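Side-chain contacts in 4-alpha-glucanotransferase (Corynebacterium glutamicum, PDB 5B68), which is an amylomaltase-type enzyme, built on a TIM-barrel glucanotransferase domain with a beta-sandwich domain ahead of it in the chain: residues A[61-64]-A[65-69]; A[372-376]-A[377-381]; A[511-515]-A[516-520]; A[529-532]-A[533-536]. All coordinates share one frame; numbering follows the deposited sequence.

Interaction 1 of 4, residues A[61-64]-A[65-69]. With SO4 (sulfate ion), chain G.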
loop_
_atom_site.group_PDB
_atom_site.type_symbol
_atom_site.label_atom_id
_atom_site.label_comp_id
_atom_site.label_asym_id
_atom_site.label_seq_id
_atom_site.Cartn_x
_atom_site.Cartn_y
_atom_site.Cartn_z
ATOM N N ILE A 61 31.058 7.999 14.610
ATOM C CA ILE A 61 31.594 7.977 13.243
ATOM C C ILE A 61 32.590 6.824 13.072
ATOM O O ILE A 61 32.483 6.018 12.159
ATOM C CB ILE A 61 32.167 9.326 12.874
ATOM C CG1 ILE A 61 31.009 10.335 12.822
ATOM C CG2 ILE A 61 32.909 9.305 11.555
ATOM C CD1 ILE A 61 31.416 11.784 12.847
ATOM N N ALA A 62 33.605 6.776 13.931
ATOM C CA ALA A 62 34.611 5.750 13.842
ATOM C C ALA A 62 34.032 4.343 13.972
ATOM O O ALA A 62 34.451 3.463 13.228
ATOM C CB ALA A 62 35.744 5.972 14.881
ATOM N N LEU A 63 33.066 4.146 14.880
ATOM C CA LEU A 63 32.418 2.856 15.034
ATOM C C LEU A 63 31.643 2.449 13.758
ATOM O O LEU A 63 31.663 1.269 13.396
ATOM C CB LEU A 63 31.498 2.751 16.244
ATOM C CG LEU A 63 32.285 2.552 17.562
ATOM C CD1 LEU A 63 31.409 2.952 18.746
ATOM C CD2 LEU A 63 32.803 1.112 17.760
ATOM N N PHE A 64 31.031 3.429 13.087
ATOM C CA PHE A 64 30.340 3.117 11.817
ATOM C C PHE A 64 31.366 2.560 10.796
ATOM O O PHE A 64 31.138 1.506 10.207
ATOM C CB PHE A 64 29.662 4.354 11.244
ATOM C CG PHE A 64 28.928 4.083 9.979
ATOM C CD1 PHE A 64 27.636 3.588 10.041
ATOM C CD2 PHE A 64 29.587 4.159 8.716
ATOM C CE1 PHE A 64 26.939 3.318 8.871
ATOM C CE2 PHE A 64 28.885 3.864 7.548
ATOM C CZ PHE A 64 27.597 3.402 7.650
ATOM N N HIS A 65 32.505 3.273 10.591
ATOM C CA HIS A 65 33.503 2.817 9.584
ATOM C C HIS A 65 34.107 1.483 9.983
ATOM O O HIS A 65 34.283 0.611 9.175
ATOM C CB HIS A 65 34.548 3.888 9.276
ATOM C CG HIS A 65 33.973 5.101 8.657
ATOM N ND1 HIS A 65 33.405 5.089 7.405
ATOM C CD2 HIS A 65 33.892 6.377 9.096
ATOM C CE1 HIS A 65 33.001 6.312 7.091
ATOM N NE2 HIS A 65 33.270 7.101 8.116
ATOM N N ASP A 66 34.345 1.301 11.258
ATOM C CA ASP A 66 34.917 0.062 11.713
ATOM C C ASP A 66 33.962 -1.138 11.560
ATOM O O ASP A 66 34.340 -2.208 11.149
ATOM C CB ASP A 66 35.360 0.160 13.182
ATOM C CG ASP A 66 36.572 1.021 13.380
ATOM O OD1 ASP A 66 37.203 1.466 12.422
ATOM O OD2 ASP A 66 36.830 1.285 14.564
ATOM N N ARG A 67 32.702 -0.922 11.888
ATOM C CA ARG A 67 31.712 -1.954 11.748
ATOM C C ARG A 67 31.496 -2.287 10.282
ATOM O O ARG A 67 31.351 -3.461 9.961
ATOM C CB ARG A 67 30.432 -1.560 12.482
ATOM C CG ARG A 67 30.600 -1.888 13.995
ATOM C CD ARG A 67 29.694 -1.089 14.919
ATOM N NE ARG A 67 30.020 -1.373 16.322
ATOM C CZ ARG A 67 29.498 -0.698 17.347
ATOM N NH1 ARG A 67 28.631 0.293 17.138
ATOM N NH2 ARG A 67 29.820 -1.014 18.603
ATOM N N GLU A 68 31.577 -1.287 9.407
ATOM C CA GLU A 68 31.476 -1.555 7.960
ATOM C C GLU A 68 32.653 -2.387 7.508
ATOM O O GLU A 68 32.477 -3.284 6.683
ATOM C CB GLU A 68 31.426 -0.314 7.114
ATOM C CG GLU A 68 30.068 0.397 7.114
ATOM C CD GLU A 68 28.957 -0.522 6.704
ATOM O OE1 GLU A 68 28.947 -0.884 5.511
ATOM O OE2 GLU A 68 28.125 -0.890 7.547
ATOM N N PHE A 69 33.815 -2.120 8.090
ATOM C CA PHE A 69 35.047 -2.839 7.698
ATOM C C PHE A 69 35.091 -4.255 8.165
ATOM O O PHE A 69 35.867 -5.056 7.618
ATOM C CB PHE A 69 36.316 -2.017 8.077
ATOM C CG PHE A 69 37.478 -2.332 7.208
ATOM C CD1 PHE A 69 37.555 -1.776 5.953
ATOM C CD2 PHE A 69 38.432 -3.297 7.605
ATOM C CE1 PHE A 69 38.642 -2.088 5.127
ATOM C CE2 PHE A 69 39.492 -3.619 6.796
ATOM C CZ PHE A 69 39.578 -3.041 5.537
HETATM S S SO4 G . 27.991 1.441 20.883
HETATM O O1 SO4 G . 27.450 1.459 19.506
HETATM O O2 SO4 G . 29.161 0.509 20.931
HETATM O O3 SO4 G . 28.486 2.775 21.273
HETATM O O4 SO4 G . 26.818 0.947 21.692
#

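Interaction 2 of 4, residues A[372-376]-A[377-381]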
loop_
_atom_site.group_PDB
_atom_site.type_symbol
_atom_site.label_atom_id
_atom_site.label_comp_id
_atom_site.label_asym_id
_atom_site.label_seq_id
_atom_site.Cartn_x
_atom_site.Cartn_y
_atom_site.Cartn_z
ATOM N N LYS A 372 -10.385 -15.439 -9.506
ATOM C CA LYS A 372 -10.754 -16.366 -10.564
ATOM C C LYS A 372 -12.034 -15.928 -11.268
ATOM O O LYS A 372 -12.154 -16.013 -12.453
ATOM C CB LYS A 372 -10.934 -17.769 -10.002
ATOM C CG LYS A 372 -11.196 -18.839 -11.030
ATOM C CD LYS A 372 -11.172 -20.207 -10.382
ATOM C CE LYS A 372 -11.139 -21.303 -11.415
ATOM N NZ LYS A 372 -12.307 -21.214 -12.308
ATOM N N ARG A 373 -12.973 -15.434 -10.490
ATOM C CA ARG A 373 -14.203 -14.941 -11.046
ATOM C C ARG A 373 -13.958 -13.766 -11.957
ATOM O O ARG A 373 -14.512 -13.675 -13.024
ATOM C CB ARG A 373 -15.063 -14.437 -9.919
ATOM C CG ARG A 373 -16.006 -15.455 -9.360
ATOM C CD ARG A 373 -17.388 -15.076 -9.819
ATOM N NE ARG A 373 -18.269 -14.716 -8.733
ATOM C CZ ARG A 373 -19.513 -14.303 -8.933
ATOM N NH1 ARG A 373 -20.286 -14.003 -7.917
ATOM N NH2 ARG A 373 -19.969 -14.196 -10.168
ATOM N N ALA A 374 -13.109 -12.864 -11.500
ATOM C CA ALA A 374 -12.794 -11.683 -12.293
ATOM C C ALA A 374 -12.167 -12.044 -13.629
ATOM O O ALA A 374 -12.522 -11.531 -14.677
ATOM C CB ALA A 374 -11.905 -10.751 -11.519
ATOM N N VAL A 375 -11.197 -12.946 -13.610
ATOM C CA VAL A 375 -10.490 -13.285 -14.789
ATOM C C VAL A 375 -11.381 -14.158 -15.713
ATOM O O VAL A 375 -11.331 -14.023 -16.920
ATOM C CB VAL A 375 -9.235 -14.078 -14.417
ATOM C CG1 VAL A 375 -8.587 -14.689 -15.662
ATOM C CG2 VAL A 375 -8.233 -13.145 -13.764
ATOM N N ASP A 376 -12.184 -15.045 -15.146
ATOM C CA ASP A 376 -13.092 -15.874 -15.979
ATOM C C ASP A 376 -14.202 -15.026 -16.625
ATOM O O ASP A 376 -14.748 -15.402 -17.665
ATOM C CB ASP A 376 -13.696 -16.996 -15.162
ATOM C CG ASP A 376 -12.695 -18.141 -14.837
ATOM O OD1 ASP A 376 -11.583 -18.236 -15.410
ATOM O OD2 ASP A 376 -13.071 -18.932 -13.934
ATOM N N ALA A 377 -14.499 -13.866 -16.047
ATOM C CA ALA A 377 -15.376 -12.894 -16.644
ATOM C C ALA A 377 -14.773 -12.075 -17.763
ATOM O O ALA A 377 -15.469 -11.250 -18.336
ATOM C CB ALA A 377 -15.928 -11.988 -15.586
ATOM N N GLY A 378 -13.508 -12.250 -18.043
ATOM C CA GLY A 378 -12.799 -11.573 -19.126
ATOM C C GLY A 378 -11.780 -10.525 -18.746
ATOM O O GLY A 378 -11.145 -9.916 -19.623
ATOM N N MET A 379 -11.602 -10.245 -17.462
ATOM C CA MET A 379 -10.621 -9.238 -17.093
ATOM C C MET A 379 -9.193 -9.690 -17.403
ATOM O O MET A 379 -8.783 -10.759 -17.010
ATOM C CB MET A 379 -10.726 -8.904 -15.611
ATOM C CG MET A 379 -11.999 -8.206 -15.200
ATOM S SD MET A 379 -11.835 -7.372 -13.621
ATOM C CE MET A 379 -13.148 -6.167 -13.731
ATOM N N SER A 380 -8.451 -8.840 -18.097
ATOM C CA SER A 380 -7.036 -9.040 -18.364
ATOM C C SER A 380 -6.141 -8.950 -17.124
ATOM O O SER A 380 -5.126 -9.617 -17.030
ATOM C CB SER A 380 -6.544 -8.136 -19.490
ATOM O OG SER A 380 -6.351 -6.826 -19.056
ATOM N N ILE A 381 -6.506 -8.051 -16.226
ATOM C CA ILE A 381 -5.787 -7.860 -14.982
ATOM C C ILE A 381 -6.478 -8.513 -13.791
ATOM O O ILE A 381 -5.885 -9.300 -13.110
ATOM C CB ILE A 381 -5.608 -6.357 -14.714
ATOM C CG1 ILE A 381 -4.704 -5.765 -15.776
ATOM C CG2 ILE A 381 -5.047 -6.084 -13.340
ATOM C CD1 ILE A 381 -4.878 -4.285 -15.952
HETATM O O HOH W 1 -9.417 -12.990 -18.784
#

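Interaction 3 of 4, residues A[511-515]-A[516-520]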
loop_
_atom_site.group_PDB
_atom_site.type_symbol
_atom_site.label_atom_id
_atom_site.label_comp_id
_atom_site.label_asym_id
_atom_site.label_seq_id
_atom_site.Cartn_x
_atom_site.Cartn_y
_atom_site.Cartn_z
ATOM N N GLY A 511 3.176 13.963 -5.374
ATOM C CA GLY A 511 4.108 15.037 -5.053
ATOM C C GLY A 511 5.011 15.435 -6.220
ATOM O O GLY A 511 4.725 15.045 -7.338
ATOM N N THR A 512 6.041 16.261 -5.993
ATOM C CA THR A 512 6.829 16.823 -7.099
ATOM C C THR A 512 8.370 16.621 -7.001
ATOM O O THR A 512 9.163 17.576 -6.954
ATOM C CB THR A 512 6.581 18.323 -7.122
ATOM O OG1 THR A 512 6.943 18.843 -5.835
ATOM C CG2 THR A 512 5.145 18.609 -7.386
ATOM N N PHE A 513 8.770 15.359 -7.086
ATOM C CA PHE A 513 10.098 14.885 -6.730
ATOM C C PHE A 513 11.213 14.952 -7.793
ATOM O O PHE A 513 10.981 15.351 -8.906
ATOM C CB PHE A 513 10.035 13.538 -5.994
ATOM C CG PHE A 513 9.102 12.504 -6.605
ATOM C CD1 PHE A 513 9.317 12.006 -7.868
ATOM C CD2 PHE A 513 8.057 11.971 -5.867
ATOM C CE1 PHE A 513 8.484 11.036 -8.396
ATOM C CE2 PHE A 513 7.232 10.994 -6.390
ATOM C CZ PHE A 513 7.446 10.530 -7.656
ATOM N N GLU A 514 12.432 14.612 -7.403
ATOM C CA GLU A 514 13.590 14.783 -8.261
ATOM C C GLU A 514 13.509 13.915 -9.525
ATOM O O GLU A 514 12.853 12.865 -9.525
ATOM C CB GLU A 514 14.841 14.507 -7.503
ATOM C CG GLU A 514 15.069 15.442 -6.327
ATOM C CD GLU A 514 14.417 15.040 -5.048
ATOM O OE1 GLU A 514 13.742 13.959 -5.002
ATOM O OE2 GLU A 514 14.591 15.806 -4.092
ATOM N N PRO A 515 14.124 14.379 -10.638
ATOM C CA PRO A 515 14.021 13.642 -11.896
ATOM C C PRO A 515 14.513 12.205 -11.795
ATOM O O PRO A 515 13.885 11.317 -12.395
ATOM C CB PRO A 515 14.913 14.435 -12.865
ATOM C CG PRO A 515 14.963 15.812 -12.283
ATOM C CD PRO A 515 14.864 15.648 -10.784
ATOM N N TRP A 516 15.580 11.975 -11.036
ATOM C CA TRP A 516 16.145 10.597 -10.882
ATOM C C TRP A 516 15.102 9.611 -10.262
ATOM O O TRP A 516 15.089 8.436 -10.603
ATOM C CB TRP A 516 17.428 10.566 -10.113
ATOM C CG TRP A 516 17.412 10.863 -8.687
ATOM C CD1 TRP A 516 17.577 12.106 -8.086
ATOM C CD2 TRP A 516 17.285 9.907 -7.604
ATOM N NE1 TRP A 516 17.540 11.965 -6.714
ATOM C CE2 TRP A 516 17.383 10.640 -6.390
ATOM C CE3 TRP A 516 17.086 8.530 -7.555
ATOM C CZ2 TRP A 516 17.225 10.064 -5.158
ATOM C CZ3 TRP A 516 16.968 7.914 -6.293
ATOM C CH2 TRP A 516 17.046 8.704 -5.101
ATOM N N VAL A 517 14.258 10.126 -9.380
ATOM C CA VAL A 517 13.242 9.323 -8.701
ATOM C C VAL A 517 12.176 8.912 -9.715
ATOM O O VAL A 517 11.882 7.732 -9.818
ATOM C CB VAL A 517 12.651 10.094 -7.504
ATOM C CG1 VAL A 517 11.486 9.399 -6.845
ATOM C CG2 VAL A 517 13.739 10.474 -6.505
ATOM N N GLN A 518 11.605 9.888 -10.448
ATOM C CA GLN A 518 10.656 9.649 -11.506
ATOM C C GLN A 518 11.230 8.643 -12.489
ATOM O O GLN A 518 10.577 7.690 -12.834
ATOM C CB GLN A 518 10.355 10.959 -12.235
ATOM C CG GLN A 518 9.563 11.911 -11.338
ATOM C CD GLN A 518 9.014 13.137 -12.060
ATOM O OE1 GLN A 518 9.592 13.591 -13.046
ATOM N NE2 GLN A 518 7.893 13.690 -11.553
ATOM N N ASP A 519 12.481 8.798 -12.866
ATOM C CA ASP A 519 13.094 7.931 -13.824
ATOM C C ASP A 519 13.322 6.516 -13.284
ATOM O O ASP A 519 13.191 5.537 -14.034
ATOM C CB ASP A 519 14.437 8.501 -14.340
ATOM C CG ASP A 519 14.250 9.704 -15.269
ATOM O OD1 ASP A 519 13.121 9.899 -15.767
ATOM O OD2 ASP A 519 15.220 10.475 -15.473
ATOM N N ALA A 520 13.688 6.424 -12.038
ATOM C CA ALA A 520 13.905 5.090 -11.433
ATOM C C ALA A 520 12.584 4.272 -11.483
ATOM O O ALA A 520 12.630 3.089 -11.715
ATOM C CB ALA A 520 14.360 5.220 -10.010
HETATM O O HOH W 2 6.615 13.262 -9.160
#

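Interaction 4 of 4, residues A[529-532]-A[533-536]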
loop_
_atom_site.group_PDB
_atom_site.type_symbol
_atom_site.label_atom_id
_atom_site.label_comp_id
_atom_site.label_asym_id
_atom_site.label_seq_id
_atom_site.Cartn_x
_atom_site.Cartn_y
_atom_site.Cartn_z
ATOM N N THR A 529 0.218 8.108 -11.348
ATOM C CA THR A 529 -1.206 8.368 -11.159
ATOM C C THR A 529 -1.492 9.826 -11.557
ATOM O O THR A 529 -0.869 10.736 -11.019
ATOM C CB THR A 529 -1.642 8.160 -9.686
ATOM O OG1 THR A 529 -0.783 8.929 -8.824
ATOM C CG2 THR A 529 -1.496 6.745 -9.308
ATOM N N SER A 530 -2.406 10.011 -12.502
ATOM C CA SER A 530 -2.921 11.315 -12.913
ATOM C C SER A 530 -4.381 11.423 -12.510
ATOM O O SER A 530 -5.183 10.491 -12.787
ATOM C CB SER A 530 -2.852 11.384 -14.396
ATOM O OG SER A 530 -1.563 11.416 -14.923
ATOM N N ILE A 531 -4.738 12.486 -11.827
ATOM C CA ILE A 531 -6.098 12.675 -11.293
ATOM C C ILE A 531 -6.629 13.973 -11.920
ATOM O O ILE A 531 -6.022 15.057 -11.768
ATOM C CB ILE A 531 -6.080 12.742 -9.748
ATOM C CG1 ILE A 531 -5.525 11.435 -9.178
ATOM C CG2 ILE A 531 -7.481 12.917 -9.153
ATOM C CD1 ILE A 531 -5.396 11.476 -7.652
ATOM N N LEU A 532 -7.705 13.840 -12.683
ATOM C CA LEU A 532 -8.132 14.930 -13.577
ATOM C C LEU A 532 -8.178 16.276 -12.792
ATOM O O LEU A 532 -7.614 17.246 -13.220
ATOM C CB LEU A 532 -9.547 14.628 -14.103
ATOM C CG LEU A 532 -10.264 15.857 -14.713
ATOM C CD1 LEU A 532 -9.773 15.962 -16.124
ATOM C CD2 LEU A 532 -11.753 15.790 -14.680
ATOM N N TRP A 533 -8.809 16.287 -11.637
ATOM C CA TRP A 533 -9.054 17.576 -10.930
ATOM C C TRP A 533 -7.758 18.279 -10.505
ATOM O O TRP A 533 -7.752 19.489 -10.334
ATOM C CB TRP A 533 -9.939 17.391 -9.716
ATOM C CG TRP A 533 -11.264 16.853 -9.916
ATOM C CD1 TRP A 533 -11.762 15.707 -9.376
ATOM C CD2 TRP A 533 -12.302 17.394 -10.742
ATOM N NE1 TRP A 533 -13.053 15.513 -9.768
ATOM C CE2 TRP A 533 -13.413 16.524 -10.624
ATOM C CE3 TRP A 533 -12.409 18.537 -11.542
ATOM C CZ2 TRP A 533 -14.623 16.763 -11.279
ATOM C CZ3 TRP A 533 -13.599 18.758 -12.233
ATOM C CH2 TRP A 533 -14.683 17.878 -12.101
ATOM N N PHE A 534 -6.663 17.520 -10.357
ATOM C CA PHE A 534 -5.354 18.098 -9.975
ATOM C C PHE A 534 -4.423 18.393 -11.096
ATOM O O PHE A 534 -3.353 18.943 -10.861
ATOM C CB PHE A 534 -4.635 17.164 -8.982
ATOM C CG PHE A 534 -5.461 16.769 -7.803
ATOM C CD1 PHE A 534 -6.312 17.666 -7.180
ATOM C CD2 PHE A 534 -5.330 15.496 -7.245
ATOM C CE1 PHE A 534 -7.063 17.294 -6.069
ATOM C CE2 PHE A 534 -6.076 15.110 -6.112
ATOM C CZ PHE A 534 -6.935 16.019 -5.518
ATOM N N GLU A 535 -4.752 18.062 -12.346
ATOM C CA GLU A 535 -3.744 18.085 -13.382
ATOM C C GLU A 535 -3.642 19.434 -14.074
ATOM O O GLU A 535 -4.677 19.981 -14.499
ATOM C CB GLU A 535 -4.064 17.058 -14.469
ATOM C CG GLU A 535 -3.899 15.575 -14.088
ATOM C CD GLU A 535 -2.542 15.245 -13.463
ATOM O OE1 GLU A 535 -2.509 14.530 -12.414
ATOM O OE2 GLU A 535 -1.551 15.701 -14.048
ATOM N N HIS A 536 -2.410 19.930 -14.230
ATOM C CA HIS A 536 -2.134 21.218 -14.816
ATOM C C HIS A 536 -1.320 20.899 -15.994
ATOM O O HIS A 536 -0.624 19.870 -16.014
ATOM C CB HIS A 536 -1.346 22.142 -13.814
ATOM C CG HIS A 536 -2.154 22.614 -12.662
ATOM N ND1 HIS A 536 -2.717 23.868 -12.624
ATOM C CD2 HIS A 536 -2.441 22.037 -11.473
ATOM C CE1 HIS A 536 -3.366 24.022 -11.481
ATOM N NE2 HIS A 536 -3.213 22.924 -10.757
HETATM O O HOH W 3 -7.242 19.216 -15.207
#

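Interaction 1 of 4, residues A[61-64]-A[65-69]
R67 and L63 lie side by side one turn apart on helix 54-69, and a bound sulfate, probably from the crystallisation liquor, closes the end of the pair. The guanidinium meets the sulfate edge-on, with the sulfur in its plane. NH1 of R67 bonds to O1 of the sulfate at 2.9 Å, and NH2 of R67 bonds to O2 of the sulfate at 2.9 Å. Both bonds are nearly straight. R67 is extended from CG to NE, which carries the group out to the anion. R59, Q60 and N45 also bond to the sulfate. Two other charges turn elsewhere: D66 forms a salt bridge with R121, and E68 with R71.

CD2 of L63 sits over one guanidinium face, 3.8 Å from NH2 of R67. CG2 of I61 meets CD2 of the H65 ring at 3.9 Å.

The aromatic contacts centre on F64. Its edge points at the face of the H65 ring in a T-shaped pair, with planes at 86° and centroids 5.8 Å apart. CG of F64 is anti to its backbone N (chi1 -179°), which brings the ring beside E68. There CG of E68 makes an off-centre CH-pi contact, 3.7 Å from CE2 of F64. Y14 adds another edge-to-face partner to F64.

Four backbone bonds join the residues in i to i+4 steps, among them R67 N to L63 O at 2.9 Å. This is the regular pattern of an alpha-helix, here with L63-R67, I61-H65 and F64-E68 paired one turn apart and F64-H65 adjacent in sequence.

Interaction 2 of 4, residues A[372-376]-A[377-381]
M379 folds back over the last turn of helix 349-376 and meets A374. Its CB lies 3.3 Å from O of A374, and CG of M379 follows the same carbonyl O at 3.4 Å. With CG anti to the carbonyl carbon of M379 (chi1 -67°), the side chain starts out along the A374 carbonyl. Beyond CG the chain is extended. SD of M379 then packs on CB of A374 at 4.0 Å, and the terminal methyl leads on away from the helix.

The backbone puts M379 in this place. N of M379 bonds to O of A374 at 3.2 Å, and N of G378 bonds to O of V375 at 3.0 Å. G378 takes up a positive phi of 110°, a conformation that glycine adopts readily. These features make a Schellman motif at the C-terminal end of the helix. A water donates to O of V375 and to O of M379, so it bridges the helix end and the outgoing chain.

One turn back, NZ of K372 forms a salt bridge with OD2 of D376 at 2.9 Å, on the syn lone pair.

The segment 377-381 leads from helix 349-376 into strand 382-387. R373, A374 and A377 touch helix 198-209. OG of S380 bonds to OH of Y172, and the backbone N of S380 to OD1 of D214. The backbone of I381 also pairs with that of D214.

Interaction 3 of 4, residues A[511-515]-A[516-520]
The carbonyl O of E514, the N-cap residue of helix 515-523, receives two weak bonds from the first turn. They come from N of V517 at 3.1 Å and from N of Q518 at 3.4 Å. The first i to i+4 bond of normal length is D519 N to P515 O, at 2.9 Å.

The side chains gather on the F513 ring, in the chain that leads into the helix. V517 packs back on it from the first turn. CG1 of V517 makes a CH-pi contact over one face, 3.9 Å from the centroid of the F513 ring and 23° off the normal. Its position anti to the backbone N of V517 (chi1 173°) turns this methyl onto the ring face, and the two side chains cross at about a right angle. Q518 comes to the ring edge instead, near its plane, with CG 3.3 Å from CE1 of F513. The Q518 amide is turned 82° from the ring. NE2 of Q518 donates to a water at 2.7 Å, which donates a longer bond to O of G511, a poorly ordered residue. The water lies over the ring face opposite V517.

E514 also touches the helix with its side chain. Its CB is 3.7 Å from CD1 of W516. Its OE1 lies near CG2 of V517, but its strongest partner is R467, in a salt bridge.

The contact joins the start of helix 515-523 to the loop that follows strand 504-507. L463 touches both F513 and V517, and F466 touches V517. W516 and V517 also rest against R467 of strand 467-472, and the W516 ring meets that of H487.

Interaction 4 of 4, residues A[529-532]-A[533-536]
E535 reaches back to the end of strand 528-531 and takes up a backbone N-H there. Its OE1 accepts from N of I531 at 3.1 Å. The donor meets the anti side of the oxygen, 24° out of the carboxylate plane. A bend at chi2 (-51°) turns the carboxylate back toward the strand. CG of E535 passes 3.2 Å from O of I531, and OE1 of E535 also comes 3.3 Å from CA of S530. The second oxygen, OE2, forms a salt bridge with R544.

Backbone bonds make the tight turn. N of F534 bonds to O of I531 at 2.9 Å, and N of E535 bonds to O of L532 at 3.1 Å. These i to i+3 bonds fit the short 3-10 segment here. A water donates to O of L532 and to O of E535, and so closes the turn a second time.

Two apolar contacts lie beside the turn. I531 and F534 lie side by side, with CB of I531 3.8 Å from CD2 of F534. CD2 of L532 sits over the six-membered ring of W533 in a CH-pi contact, 4.1 Å from the centroid and only 7° off the normal. The W533 ring also stacks with Y568, and helices 587-607 and 627-639 touch L532 and W533.

The chemistry implies a carboxylate divided between two tasks. One oxygen serves the strand end and the other an arginine. The arginine probably favours the charged form of E535, and the two bonds together probably limit rotation of the carboxylate.

Overall arrangement
Along the chain the four contacts come in series, from interaction 1 to interaction 4. Interaction 1 lies on helix 54-69, near the surface, its centre about 35 Å from the chain centre. Its centre is about 53 Å from that of interaction 2, on the opposite side of the chain centre. The other three belong to the glucanotransferase TIM-barrel region and border its parallel strands. Interaction 2 leads into strand 382-387, interaction 3 follows strand 504-507, and interaction 4 ends strand 528-531. Interactions 3 and 4 are closest, with nearest atoms about 7 Å apart. Each is a local contact within one continuous stretch of chain, and the four do not touch one another.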